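Local coordinates for protein NADP-dependent glyceraldehyde-3-phosphate dehydrogenase (Bacillus halodurans, PDB 3PRL) that probably oxidises glyceraldehyde 3-phosphate with NADP+ without phosphorylating it, as a tetrameric member of the aldehyde dehydrogenase family, at residues D115-T120 with K172-L177; D122-L127 with P468-M473; K197-L202 with I212-G217. All blocks are in the same frame, centred on the assembly; numbering follows the deposited sequence.

Overall arrangement
All three contacts are apolar, and none has a polar bond between its segments. The touching residues of contacts 1 and 3 are all buried; in contact 2 Leu-127 is partly exposed. Contacts 1 and 2 share helix 103-124: its middle meets helix 167-178 in contact 1, and its end, with the turn that follows, meets helix 466-472 in contact 2. Their centres lie about 9 Å apart, and they touch where Pro-175 and Ala-176 pack on Leu-470 and Met-473. Contact 3 sets helix 192-204 on strand 212-214 and joins contact 1 through Ile-173. Contacts 1 and 2 border subunit interfaces, contact 2 through the Glu-123 and Arg-126 salt bridges; no other chain touches contact 3.

Contact 1. Residues D115-T120 with K172-L177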
ATOM      1  N   ASP D 115       0.230  25.374   2.037  1.00 23.99           N
ATOM      2  CA  ASP D 115       0.912  24.158   2.436  1.00 23.96           C
ATOM      3  C   ASP D 115       0.032  22.926   2.254  1.00 23.28           C
ATOM      4  O   ASP D 115       0.527  21.882   1.806  1.00 23.50           O
ATOM      5  CB  ASP D 115       1.393  24.257   3.877  1.00 24.29           C
ATOM      6  CG  ASP D 115       2.555  25.224   4.043  1.00 28.52           C
ATOM      7  OD1 ASP D 115       3.194  25.617   3.033  1.00 25.26           O
ATOM      8  OD2 ASP D 115       2.836  25.580   5.201  1.00 25.06           O
ATOM      9  N   ILE D 116      -1.258  23.040   2.587  1.00 22.24           N
ATOM     10  CA  ILE D 116      -2.213  21.943   2.372  1.00 21.55           C
ATOM     11  C   ILE D 116      -2.473  21.684   0.889  1.00 22.27           C
ATOM     12  O   ILE D 116      -2.596  20.520   0.468  1.00 22.52           O
ATOM     13  CB  ILE D 116      -3.575  22.172   3.104  1.00 20.81           C
ATOM     14  CG1 ILE D 116      -3.433  21.927   4.605  1.00 21.43           C
ATOM     15  CG2 ILE D 116      -4.632  21.216   2.600  1.00 21.28           C
ATOM     16  CD1 ILE D 116      -4.385  22.803   5.454  1.00 20.82           C
ATOM     17  N   ILE D 117      -2.559  22.750   0.104  1.00 22.50           N
ATOM     18  CA  ILE D 117      -2.806  22.644  -1.323  1.00 23.63           C
ATOM     19  C   ILE D 117      -1.619  21.980  -2.051  1.00 24.56           C
ATOM     20  O   ILE D 117      -1.826  21.164  -2.950  1.00 24.11           O
ATOM     21  CB  ILE D 117      -3.154  24.026  -1.931  1.00 25.02           C
ATOM     22  CG1 ILE D 117      -4.513  24.515  -1.397  1.00 24.47           C
ATOM     23  CG2 ILE D 117      -3.129  24.011  -3.471  1.00 24.81           C
ATOM     24  CD1 ILE D 117      -4.723  25.980  -1.557  1.00 25.46           C
ATOM     25  N   ARG D 118      -0.385  22.315  -1.659  1.00 25.20           N
ATOM     26  CA  ARG D 118       0.785  21.712  -2.319  1.00 25.88           C
ATOM     27  C   ARG D 118       0.906  20.227  -1.996  1.00 24.38           C
ATOM     28  O   ARG D 118       1.138  19.415  -2.880  1.00 25.20           O
ATOM     29  CB  ARG D 118       2.067  22.465  -1.973  1.00 27.81           C
ATOM     30  CG  ARG D 118       2.087  23.871  -2.533  1.00 32.12           C
ATOM     31  CD  ARG D 118       3.489  24.354  -2.713  1.00 29.34           C
ATOM     32  NE  ARG D 118       3.602  25.761  -2.366  1.00 33.25           N
ATOM     33  CZ  ARG D 118       3.881  26.201  -1.145  1.00 30.06           C
ATOM     34  NH1 ARG D 118       4.081  25.338  -0.146  1.00 32.85           N
ATOM     35  NH2 ARG D 118       3.967  27.509  -0.926  1.00 33.81           N
ATOM     36  N   HIS D 119       0.713  19.886  -0.728  1.00 22.83           N
ATOM     37  CA  HIS D 119       0.828  18.512  -0.238  1.00 22.08           C
ATOM     38  C   HIS D 119      -0.260  17.594  -0.777  1.00 21.58           C
ATOM     39  O   HIS D 119      -0.019  16.403  -0.975  1.00 21.55           O
ATOM     40  CB  HIS D 119       0.812  18.506   1.281  1.00 22.18           C
ATOM     41  CG  HIS D 119       1.405  17.272   1.878  1.00 22.11           C
ATOM     42  ND1 HIS D 119       2.727  17.191   2.257  1.00 22.16           N
ATOM     43  CD2 HIS D 119       0.860  16.064   2.144  1.00 21.50           C
ATOM     44  CE1 HIS D 119       2.968  15.988   2.741  1.00 21.98           C
ATOM     45  NE2 HIS D 119       1.853  15.284   2.678  1.00 21.59           N
ATOM     46  N   THR D 120      -1.452  18.167  -0.980  1.00 21.12           N
ATOM     47  CA  THR D 120      -2.602  17.543  -1.632  1.00 20.30           C
ATOM     48  C   THR D 120      -2.295  17.260  -3.102  1.00 19.93           C
ATOM     49  O   THR D 120      -2.601  16.172  -3.610  1.00 19.28           O
ATOM     50  CB  THR D 120      -3.879  18.480  -1.550  1.00 19.89           C
ATOM     51  OG1 THR D 120      -4.332  18.593  -0.197  1.00 17.60           O
ATOM     52  CG2 THR D 120      -5.020  17.952  -2.374  1.00 17.72           C
ATOM     53  N   LYS D 172     -11.116  21.353   0.979  1.00 24.18           N
ATOM     54  CA  LYS D 172     -12.178  20.632   0.249  1.00 23.64           C
ATOM     55  C   LYS D 172     -12.038  20.794  -1.244  1.00 22.98           C
ATOM     56  O   LYS D 172     -12.179  19.826  -1.994  1.00 22.59           O
ATOM     57  CB  LYS D 172     -13.558  21.135   0.661  1.00 24.33           C
ATOM     58  CG  LYS D 172     -13.905  20.856   2.117  1.00 24.78           C
ATOM     59  CD  LYS D 172     -15.166  21.617   2.536  1.00 24.64           C
ATOM     60  CE  LYS D 172     -15.545  21.312   3.974  1.00 24.97           C
ATOM     61  NZ  LYS D 172     -14.379  21.551   4.870  1.00 24.56           N
ATOM     62  N   ILE D 173     -11.771  22.026  -1.675  1.00 23.19           N
ATOM     63  CA  ILE D 173     -11.616  22.328  -3.093  1.00 23.37           C
ATOM     64  C   ILE D 173     -10.387  21.640  -3.709  1.00 23.80           C
ATOM     65  O   ILE D 173     -10.517  21.022  -4.761  1.00 25.05           O
ATOM     66  CB  ILE D 173     -11.602  23.853  -3.385  1.00 23.47           C
ATOM     67  CG1 ILE D 173     -12.824  24.542  -2.762  1.00 23.10           C
ATOM     68  CG2 ILE D 173     -11.586  24.119  -4.907  1.00 23.32           C
ATOM     69  CD1 ILE D 173     -12.696  26.071  -2.718  1.00 23.97           C
ATOM     70  N   ALA D 174      -9.222  21.709  -3.058  1.00 23.44           N
ATOM     71  CA  ALA D 174      -7.983  21.135  -3.642  1.00 23.19           C
ATOM     72  C   ALA D 174      -8.069  19.646  -3.949  1.00 21.89           C
ATOM     73  O   ALA D 174      -7.757  19.262  -5.074  1.00 21.44           O
ATOM     74  CB  ALA D 174      -6.744  21.428  -2.780  1.00 23.93           C
ATOM     75  N   PRO D 175      -8.456  18.800  -2.951  1.00 20.79           N
ATOM     76  CA  PRO D 175      -8.474  17.369  -3.295  1.00 19.56           C
ATOM     77  C   PRO D 175      -9.489  17.060  -4.368  1.00 18.95           C
ATOM     78  O   PRO D 175      -9.276  16.153  -5.175  1.00 18.46           O
ATOM     79  CB  PRO D 175      -8.871  16.663  -1.986  1.00 19.73           C
ATOM     80  CG  PRO D 175      -9.241  17.786  -0.974  1.00 20.13           C
ATOM     81  CD  PRO D 175      -8.582  19.039  -1.490  1.00 20.23           C
ATOM     82  N   ALA D 176     -10.592  17.803  -4.361  1.00 18.73           N
ATOM     83  CA  ALA D 176     -11.657  17.640  -5.351  1.00 18.92           C
ATOM     84  C   ALA D 176     -11.205  17.892  -6.789  1.00 19.34           C
ATOM     85  O   ALA D 176     -11.443  17.061  -7.677  1.00 19.34           O
ATOM     86  CB  ALA D 176     -12.877  18.513  -4.984  1.00 18.90           C
ATOM     87  N   LEU D 177     -10.534  19.016  -7.026  1.00 19.80           N
ATOM     88  CA  LEU D 177     -10.146  19.380  -8.394  1.00 20.61           C
ATOM     89  C   LEU D 177      -8.994  18.536  -8.894  1.00 21.30           C
ATOM     90  O   LEU D 177      -8.960  18.155 -10.071  1.00 21.80           O
ATOM     91  CB  LEU D 177      -9.725  20.843  -8.483  1.00 20.15           C
ATOM     92  CG  LEU D 177     -10.624  21.960  -7.927  1.00 22.69           C
ATOM     93  CD1 LEU D 177      -9.873  23.272  -8.050  1.00 20.71           C
ATOM     94  CD2 LEU D 177     -11.967  22.039  -8.618  1.00 20.58           C
TER
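Thr-120 and Ile-117 of helix 103-124 face Ala-174 and Pro-175 of helix 167-178, and everything that passes between 115-120 and 172-177 is van der Waals contact. The two short segments run nearly parallel, crossing at -18°. Their axes approach to 9.3 Å. The small alanine where they meet allows the CA atoms of Ile-117 and Ala-174 to come within 5.9 Å. The methyl CG2 of Thr-120 does most of the touching: it lies 3.6 Å from Pro-175 N and also meets the CB of Ala-174 and the ring carbon CD of Pro-175. Ile-117 meets the same alanine methyl through CG1, 4.1 Å from Ala-174 CB. The hydroxyl of Thr-120 is satisfied within its own helix. With OG1 beside the backbone N (chi1 -68°) and the methyl CG2 anti to it, OG1 donates to Ile-116 O at 2.7 Å while the methyl faces the other helix; Thr-120 N reaches the same oxygen from the opposite face of its carbonyl plane. A serine here, without CG2, would probably leave a gap against Ala-174 CB and the ring of Pro-175. Around this pair, Ile-117 packs on helix 70-86 through Leu-77, Trp-80 and Leu-84, Ile-466 of helix 466-472 touches Thr-120, and Ile-173 and Ala-176 turn to Val-183 of strand 182-186.

Contact 2. Residues D122-L127 with P468-M473; sequences DEALRL and PSLLSM
Leu-470 reaches from helix 466-472 to the end of helix 103-124, where Glu-123, Ala-124 and Leu-127 receive it. Its CD1 comes 3.5 Å from Glu-123 CG and also touches Glu-123 CB, so the aliphatic part of the glutamate serves as an apolar surface. The other branch, CD2, lies 4.3 Å from Ala-124 CB. Nearer the backbone, Leu-470 CB is met by Leu-127 CD1 at 4.0 Å, the two side chains crossing at a slant. Leu-127 is brought back to this place by a type I beta turn from Ala-124 to Leu-127, closed by Leu-127 N on Ala-124 O; helix end and turn together make the seat for the leucine, joining parts of the aldehyde dehydrogenase fold more than 300 residues apart in sequence. In Glu-123, chi1 of -165° sets CG against Leu-470 CD1, and the bend at chi2 turns the carboxylate aside. Its OE2 pairs with Arg-126 NE of the third subunit in a salt bridge between chains; the pairing is reciprocal, Arg-126 NE of this chain meeting Glu-123 OE2 of the third subunit. Within 122-127, Arg-126 NH1 donates to Asp-122 O at 2.8 Å, the oxygen lying in the guanidinium plane and the N-H pointing at it at 156°. Further out, Val-178 of helix 167-178 packs on both Ala-124 and Leu-470, and Tyr-78 OH is hydrogen-bonded to Asp-122 OD1.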
ATOM      1  N   ASP D 122       0.736  16.896  -4.532  1.00 22.12           N
ATOM      2  CA  ASP D 122       1.752  15.812  -4.598  1.00 23.86           C
ATOM      3  C   ASP D 122       1.119  14.451  -4.238  1.00 23.80           C
ATOM      4  O   ASP D 122       1.489  13.412  -4.787  1.00 22.85           O
ATOM      5  CB  ASP D 122       2.950  16.036  -3.651  1.00 24.84           C
ATOM      6  CG  ASP D 122       3.468  17.474  -3.620  1.00 28.70           C
ATOM      7  OD1 ASP D 122       3.682  18.074  -4.684  1.00 25.87           O
ATOM      8  OD2 ASP D 122       3.717  17.987  -2.491  1.00 25.51           O
ATOM      9  N   GLU D 123       0.188  14.460  -3.285  1.00 24.65           N
ATOM     10  CA  GLU D 123      -0.474  13.217  -2.881  1.00 25.13           C
ATOM     11  C   GLU D 123      -1.320  12.622  -4.008  1.00 24.55           C
ATOM     12  O   GLU D 123      -1.433  11.395  -4.133  1.00 24.44           O
ATOM     13  CB  GLU D 123      -1.300  13.415  -1.617  1.00 26.31           C
ATOM     14  CG  GLU D 123      -1.720  12.116  -0.924  1.00 31.76           C
ATOM     15  CD  GLU D 123      -0.557  11.356  -0.291  1.00 26.03           C
ATOM     16  OE1 GLU D 123      -0.464  10.138  -0.502  1.00 31.66           O
ATOM     17  OE2 GLU D 123       0.260  11.965   0.424  1.00 31.94           O
ATOM     18  N   ALA D 124      -1.890  13.491  -4.840  1.00 24.22           N
ATOM     19  CA  ALA D 124      -2.685  13.035  -5.975  1.00 23.98           C
ATOM     20  C   ALA D 124      -1.820  12.329  -7.024  1.00 23.63           C
ATOM     21  O   ALA D 124      -2.213  11.292  -7.572  1.00 23.43           O
ATOM     22  CB  ALA D 124      -3.458  14.172  -6.588  1.00 23.79           C
ATOM     23  N   LEU D 125      -0.646  12.893  -7.281  1.00 23.68           N
ATOM     24  CA  LEU D 125       0.358  12.279  -8.153  1.00 24.13           C
ATOM     25  C   LEU D 125       0.709  10.848  -7.744  1.00 24.21           C
ATOM     26  O   LEU D 125       1.256  10.083  -8.539  1.00 24.75           O
ATOM     27  CB  LEU D 125       1.650  13.086  -8.121  1.00 24.71           C
ATOM     28  CG  LEU D 125       1.796  14.374  -8.932  1.00 23.91           C
ATOM     29  CD1 LEU D 125       3.240  14.816  -8.833  1.00 25.71           C
ATOM     30  CD2 LEU D 125       1.348  14.204 -10.402  1.00 25.68           C
ATOM     31  N   ARG D 126       0.415  10.485  -6.505  1.00 23.84           N
ATOM     32  CA  ARG D 126       0.829   9.171  -6.025  1.00 24.52           C
ATOM     33  C   ARG D 126      -0.299   8.174  -5.790  1.00 24.86           C
ATOM     34  O   ARG D 126      -0.097   7.139  -5.146  1.00 24.86           O
ATOM     35  CB  ARG D 126       1.705   9.329  -4.787  1.00 24.28           C
ATOM     36  CG  ARG D 126       3.097   9.726  -5.164  1.00 26.20           C
ATOM     37  CD  ARG D 126       3.649  10.764  -4.256  1.00 24.89           C
ATOM     38  NE  ARG D 126       4.941  11.226  -4.738  1.00 26.76           N
ATOM     39  CZ  ARG D 126       5.185  12.430  -5.252  1.00 25.80           C
ATOM     40  NH1 ARG D 126       4.217  13.325  -5.398  1.00 27.09           N
ATOM     41  NH2 ARG D 126       6.416  12.723  -5.656  1.00 27.67           N
ATOM     42  N   LEU D 127      -1.483   8.473  -6.315  1.00 25.29           N
ATOM     43  CA  LEU D 127      -2.580   7.525  -6.219  1.00 25.86           C
ATOM     44  C   LEU D 127      -2.424   6.481  -7.315  1.00 25.67           C
ATOM     45  O   LEU D 127      -2.918   6.647  -8.429  1.00 26.39           O
ATOM     46  CB  LEU D 127      -3.940   8.219  -6.294  1.00 27.05           C
ATOM     47  CG  LEU D 127      -4.224   9.350  -5.308  1.00 25.92           C
ATOM     48  CD1 LEU D 127      -5.708   9.655  -5.357  1.00 27.09           C
ATOM     49  CD2 LEU D 127      -3.818   9.024  -3.884  1.00 26.79           C
ATOM     50  N   PRO D 468      -6.985  10.739   2.925  1.00 23.09           N
ATOM     51  CA  PRO D 468      -8.370  10.260   3.079  1.00 22.44           C
ATOM     52  C   PRO D 468      -9.348  11.124   2.291  1.00 22.08           C
ATOM     53  O   PRO D 468     -10.344  10.608   1.772  1.00 22.02           O
ATOM     54  CB  PRO D 468      -8.632  10.406   4.592  1.00 22.59           C
ATOM     55  CG  PRO D 468      -7.272  10.273   5.197  1.00 21.55           C
ATOM     56  CD  PRO D 468      -6.333  10.932   4.235  1.00 22.70           C
ATOM     57  N   SER D 469      -9.053  12.426   2.210  1.00 21.43           N
ATOM     58  CA  SER D 469      -9.822  13.354   1.393  1.00 21.57           C
ATOM     59  C   SER D 469      -9.845  12.932  -0.064  1.00 21.40           C
ATOM     60  O   SER D 469     -10.905  12.911  -0.678  1.00 21.46           O
ATOM     61  CB  SER D 469      -9.258  14.776   1.509  1.00 22.06           C
ATOM     62  OG  SER D 469      -9.569  15.271   2.803  1.00 22.65           O
ATOM     63  N   LEU D 470      -8.686  12.587  -0.615  1.00 21.60           N
ATOM     64  CA  LEU D 470      -8.608  12.195  -2.037  1.00 22.38           C
ATOM     65  C   LEU D 470      -9.483  11.000  -2.391  1.00 22.31           C
ATOM     66  O   LEU D 470     -10.107  10.984  -3.463  1.00 22.10           O
ATOM     67  CB  LEU D 470      -7.158  11.941  -2.443  1.00 23.10           C
ATOM     68  CG  LEU D 470      -6.346  13.234  -2.418  1.00 22.63           C
ATOM     69  CD1 LEU D 470      -4.880  12.964  -2.263  1.00 23.43           C
ATOM     70  CD2 LEU D 470      -6.598  14.013  -3.675  1.00 23.81           C
ATOM     71  N   LEU D 471      -9.515  10.016  -1.481  1.00 22.63           N
ATOM     72  CA  LEU D 471     -10.305   8.787  -1.603  1.00 23.51           C
ATOM     73  C   LEU D 471     -11.797   9.050  -1.506  1.00 23.70           C
ATOM     74  O   LEU D 471     -12.614   8.367  -2.139  1.00 23.93           O
ATOM     75  CB  LEU D 471      -9.907   7.780  -0.496  1.00 24.48           C
ATOM     76  CG  LEU D 471      -8.688   6.844  -0.706  1.00 27.57           C
ATOM     77  CD1 LEU D 471      -7.554   7.461  -1.509  1.00 24.64           C
ATOM     78  CD2 LEU D 471      -8.130   6.281   0.611  1.00 24.33           C
ATOM     79  N   SER D 472     -12.158  10.020  -0.678  1.00 23.16           N
ATOM     80  CA  SER D 472     -13.558  10.357  -0.520  1.00 23.20           C
ATOM     81  C   SER D 472     -14.059  11.124  -1.748  1.00 23.25           C
ATOM     82  O   SER D 472     -15.276  11.231  -1.966  1.00 23.25           O
ATOM     83  CB  SER D 472     -13.757  11.166   0.755  1.00 22.67           C
ATOM     84  OG  SER D 472     -13.101  12.409   0.643  1.00 22.57           O
ATOM     85  N   MET D 473     -13.115  11.609  -2.559  1.00 23.17           N
ATOM     86  CA  MET D 473     -13.421  12.397  -3.755  1.00 24.40           C
ATOM     87  C   MET D 473     -13.523  11.549  -5.023  1.00 22.31           C
ATOM     88  O   MET D 473     -13.761  12.072  -6.112  1.00 21.42           O
ATOM     89  CB  MET D 473     -12.350  13.469  -3.982  1.00 28.03           C
ATOM     90  CG  MET D 473     -12.071  14.388  -2.793  1.00 28.54           C
ATOM     91  SD  MET D 473     -13.282  15.702  -2.539  1.00 29.10           S
ATOM     92  CE  MET D 473     -12.777  16.358  -0.950  1.00 28.66           C
TER

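Contact 3. Residues K197-L202 with I212-G217; sequences KMVEAL and IQVVTG
Helix segment 197-202 lies over strand 212-214 and runs nearly antiparallel to it: the N-to-C directions differ by 153° and the axes approach to 10.1 Å. Val-199 and Val-214 are nearest in backbone, with 8.0 Å between their CA atoms. In the strand, Ile-212 and Val-214 direct their side chains at the helix, whereas Gln-213 between them points away. Val-199 fits against both. Its CG1, anti to the backbone N (chi1 160°), comes 3.7 Å from CG2 of Val-214 and 4.2 Å from CG1 of Ile-212. Its second methyl, CG2, also rests on Val-214 CG2, at 3.9 Å, so that one strand methyl is straddled by the two branches of a single helix residue while the two valine side chains lie side by side, pointing opposite ways. One turn on, Leu-202 CD2 meets the other branch of Ile-212, CG2, at 4.3 Å. The contact belongs to a beta-alpha-beta crossover, strand 182-186, helix 192-204, strand 212-214, in the nucleotide-binding part of the enzyme; Lys-186, at the end of the first strand, is an NADP(+)-binding residue, though no cofactor is bound to this chain, and its side chain is about 7 Å from that of Val-214. Strand 212-214 pairs in parallel with 182-186, through Gln-213 and the backbones of Val-183 and Phe-185. Ile-173 of helix 167-178 packs on Met-198 and Ile-212, and Trp-80 of helix 70-86 touches Leu-202.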
ATOM      1  N   LYS D 197     -11.830  35.960  -2.177  1.00 29.39           N
ATOM      2  CA  LYS D 197     -10.421  36.305  -2.403  1.00 30.17           C
ATOM      3  C   LYS D 197      -9.552  35.067  -2.581  1.00 28.80           C
ATOM      4  O   LYS D 197      -8.650  35.063  -3.405  1.00 29.09           O
ATOM      5  CB  LYS D 197      -9.849  37.186  -1.277  1.00 31.16           C
ATOM      6  CG  LYS D 197     -10.260  38.645  -1.337  1.00 33.85           C
ATOM      7  CD  LYS D 197      -9.615  39.362  -2.513  1.00 32.79           C
ATOM      8  CE  LYS D 197     -10.186  40.752  -2.713  1.00 35.31           C
ATOM      9  NZ  LYS D 197      -9.801  41.276  -4.046  1.00 34.33           N
ATOM     10  N   MET D 198      -9.823  34.017  -1.813  1.00 28.40           N
ATOM     11  CA  MET D 198      -9.119  32.750  -2.028  1.00 28.02           C
ATOM     12  C   MET D 198      -9.345  32.226  -3.442  1.00 28.01           C
ATOM     13  O   MET D 198      -8.380  31.823  -4.123  1.00 28.56           O
ATOM     14  CB  MET D 198      -9.512  31.697  -1.001  1.00 28.28           C
ATOM     15  CG  MET D 198      -8.885  30.336  -1.258  1.00 19.51           C
ATOM     16  SD  MET D 198      -9.744  29.025  -0.405  1.00 27.35           S
ATOM     17  CE  MET D 198     -11.316  29.018  -1.283  1.00 18.90           C
ATOM     18  N   VAL D 199     -10.607  32.230  -3.881  1.00 27.74           N
ATOM     19  CA  VAL D 199     -10.987  31.701  -5.209  1.00 27.67           C
ATOM     20  C   VAL D 199     -10.414  32.530  -6.342  1.00 28.93           C
ATOM     21  O   VAL D 199     -10.028  31.995  -7.386  1.00 29.23           O
ATOM     22  CB  VAL D 199     -12.513  31.554  -5.359  1.00 27.47           C
ATOM     23  CG1 VAL D 199     -12.942  31.494  -6.837  1.00 24.73           C
ATOM     24  CG2 VAL D 199     -12.976  30.311  -4.640  1.00 23.63           C
ATOM     25  N   GLU D 200     -10.365  33.841  -6.133  1.00 30.04           N
ATOM     26  CA  GLU D 200      -9.738  34.763  -7.071  1.00 31.13           C
ATOM     27  C   GLU D 200      -8.323  34.336  -7.462  1.00 31.63           C
ATOM     28  O   GLU D 200      -7.966  34.350  -8.644  1.00 31.94           O
ATOM     29  CB  GLU D 200      -9.685  36.155  -6.460  1.00 31.76           C
ATOM     30  CG  GLU D 200     -10.996  36.912  -6.545  1.00 34.74           C
ATOM     31  CD  GLU D 200     -10.835  38.387  -6.244  1.00 32.87           C
ATOM     32  OE1 GLU D 200      -9.793  38.974  -6.620  1.00 35.87           O
ATOM     33  OE2 GLU D 200     -11.758  38.949  -5.626  1.00 35.51           O
ATOM     34  N   ALA D 201      -7.526  33.991  -6.451  1.00 32.04           N
ATOM     35  CA  ALA D 201      -6.165  33.491  -6.652  1.00 33.23           C
ATOM     36  C   ALA D 201      -6.141  32.229  -7.512  1.00 33.76           C
ATOM     37  O   ALA D 201      -5.212  32.031  -8.274  1.00 34.88           O
ATOM     38  CB  ALA D 201      -5.471  33.246  -5.302  1.00 32.28           C
ATOM     39  N   LEU D 202      -7.176  31.397  -7.408  1.00 34.06           N
ATOM     40  CA  LEU D 202      -7.281  30.161  -8.214  1.00 34.37           C
ATOM     41  C   LEU D 202      -7.569  30.499  -9.675  1.00 35.04           C
ATOM     42  O   LEU D 202      -7.030  29.876 -10.600  1.00 35.12           O
ATOM     43  CB  LEU D 202      -8.396  29.263  -7.665  1.00 34.06           C
ATOM     44  CG  LEU D 202      -8.346  27.738  -7.810  1.00 32.91           C
ATOM     45  CD1 LEU D 202      -9.432  27.131  -6.952  1.00 32.96           C
ATOM     46  CD2 LEU D 202      -8.497  27.270  -9.233  1.00 33.82           C
ATOM     47  N   ILE D 212     -14.342  25.544 -10.923  1.00 29.94           N
ATOM     48  CA  ILE D 212     -14.732  26.159  -9.669  1.00 29.25           C
ATOM     49  C   ILE D 212     -15.839  27.192  -9.925  1.00 29.50           C
ATOM     50  O   ILE D 212     -15.680  28.108 -10.743  1.00 29.90           O
ATOM     51  CB  ILE D 212     -13.505  26.812  -8.939  1.00 29.20           C
ATOM     52  CG1 ILE D 212     -13.919  27.490  -7.612  1.00 27.17           C
ATOM     53  CG2 ILE D 212     -12.754  27.786  -9.855  1.00 28.00           C
ATOM     54  CD1 ILE D 212     -14.246  26.502  -6.488  1.00 28.33           C
ATOM     55  N   GLN D 213     -16.964  27.000  -9.239  1.00 28.95           N
ATOM     56  CA  GLN D 213     -18.061  27.967  -9.200  1.00 28.88           C
ATOM     57  C   GLN D 213     -18.280  28.380  -7.746  1.00 27.75           C
ATOM     58  O   GLN D 213     -18.212  27.536  -6.842  1.00 25.53           O
ATOM     59  CB  GLN D 213     -19.339  27.348  -9.770  1.00 29.11           C
ATOM     60  CG  GLN D 213     -19.125  26.541 -11.059  1.00 31.29           C
ATOM     61  CD  GLN D 213     -19.053  27.403 -12.307  1.00 30.23           C
ATOM     62  OE1 GLN D 213     -18.284  28.378 -12.377  1.00 32.49           O
ATOM     63  NE2 GLN D 213     -19.863  27.053 -13.306  1.00 32.63           N
ATOM     64  N   VAL D 214     -18.506  29.676  -7.517  1.00 27.95           N
ATOM     65  CA  VAL D 214     -18.817  30.167  -6.165  1.00 28.00           C
ATOM     66  C   VAL D 214     -20.299  30.487  -6.069  1.00 27.86           C
ATOM     67  O   VAL D 214     -20.828  31.255  -6.866  1.00 27.39           O
ATOM     68  CB  VAL D 214     -18.000  31.426  -5.767  1.00 28.70           C
ATOM     69  CG1 VAL D 214     -18.254  31.796  -4.293  1.00 28.27           C
ATOM     70  CG2 VAL D 214     -16.513  31.218  -6.033  1.00 28.37           C
ATOM     71  N   VAL D 215     -20.978  29.858  -5.119  1.00 28.84           N
ATOM     72  CA  VAL D 215     -22.379  30.157  -4.895  1.00 30.41           C
ATOM     73  C   VAL D 215     -22.500  30.856  -3.563  1.00 32.13           C
ATOM     74  O   VAL D 215     -22.057  30.345  -2.554  1.00 31.90           O
ATOM     75  CB  VAL D 215     -23.296  28.904  -4.986  1.00 30.21           C
ATOM     76  CG1 VAL D 215     -23.405  28.437  -6.448  1.00 30.92           C
ATOM     77  CG2 VAL D 215     -22.800  27.759  -4.078  1.00 29.86           C
ATOM     78  N   THR D 216     -23.066  32.060  -3.578  1.00 34.47           N
ATOM     79  CA  THR D 216     -23.349  32.774  -2.354  1.00 35.94           C
ATOM     80  C   THR D 216     -24.827  33.128  -2.304  1.00 38.42           C
ATOM     81  O   THR D 216     -25.481  33.296  -3.331  1.00 38.92           O
ATOM     82  CB  THR D 216     -22.479  34.049  -2.192  1.00 36.10           C
ATOM     83  OG1 THR D 216     -22.634  34.886  -3.343  1.00 32.18           O
ATOM     84  CG2 THR D 216     -21.003  33.684  -2.009  1.00 31.04           C
ATOM     85  N   GLY D 217     -25.348  33.238  -1.098  1.00 40.26           N
ATOM     86  CA  GLY D 217     -26.759  33.463  -0.919  1.00 43.09           C
ATOM     87  C   GLY D 217     -27.084  33.278   0.533  1.00 45.01           C
ATOM     88  O   GLY D 217     -26.300  32.694   1.286  1.00 44.58           O
TER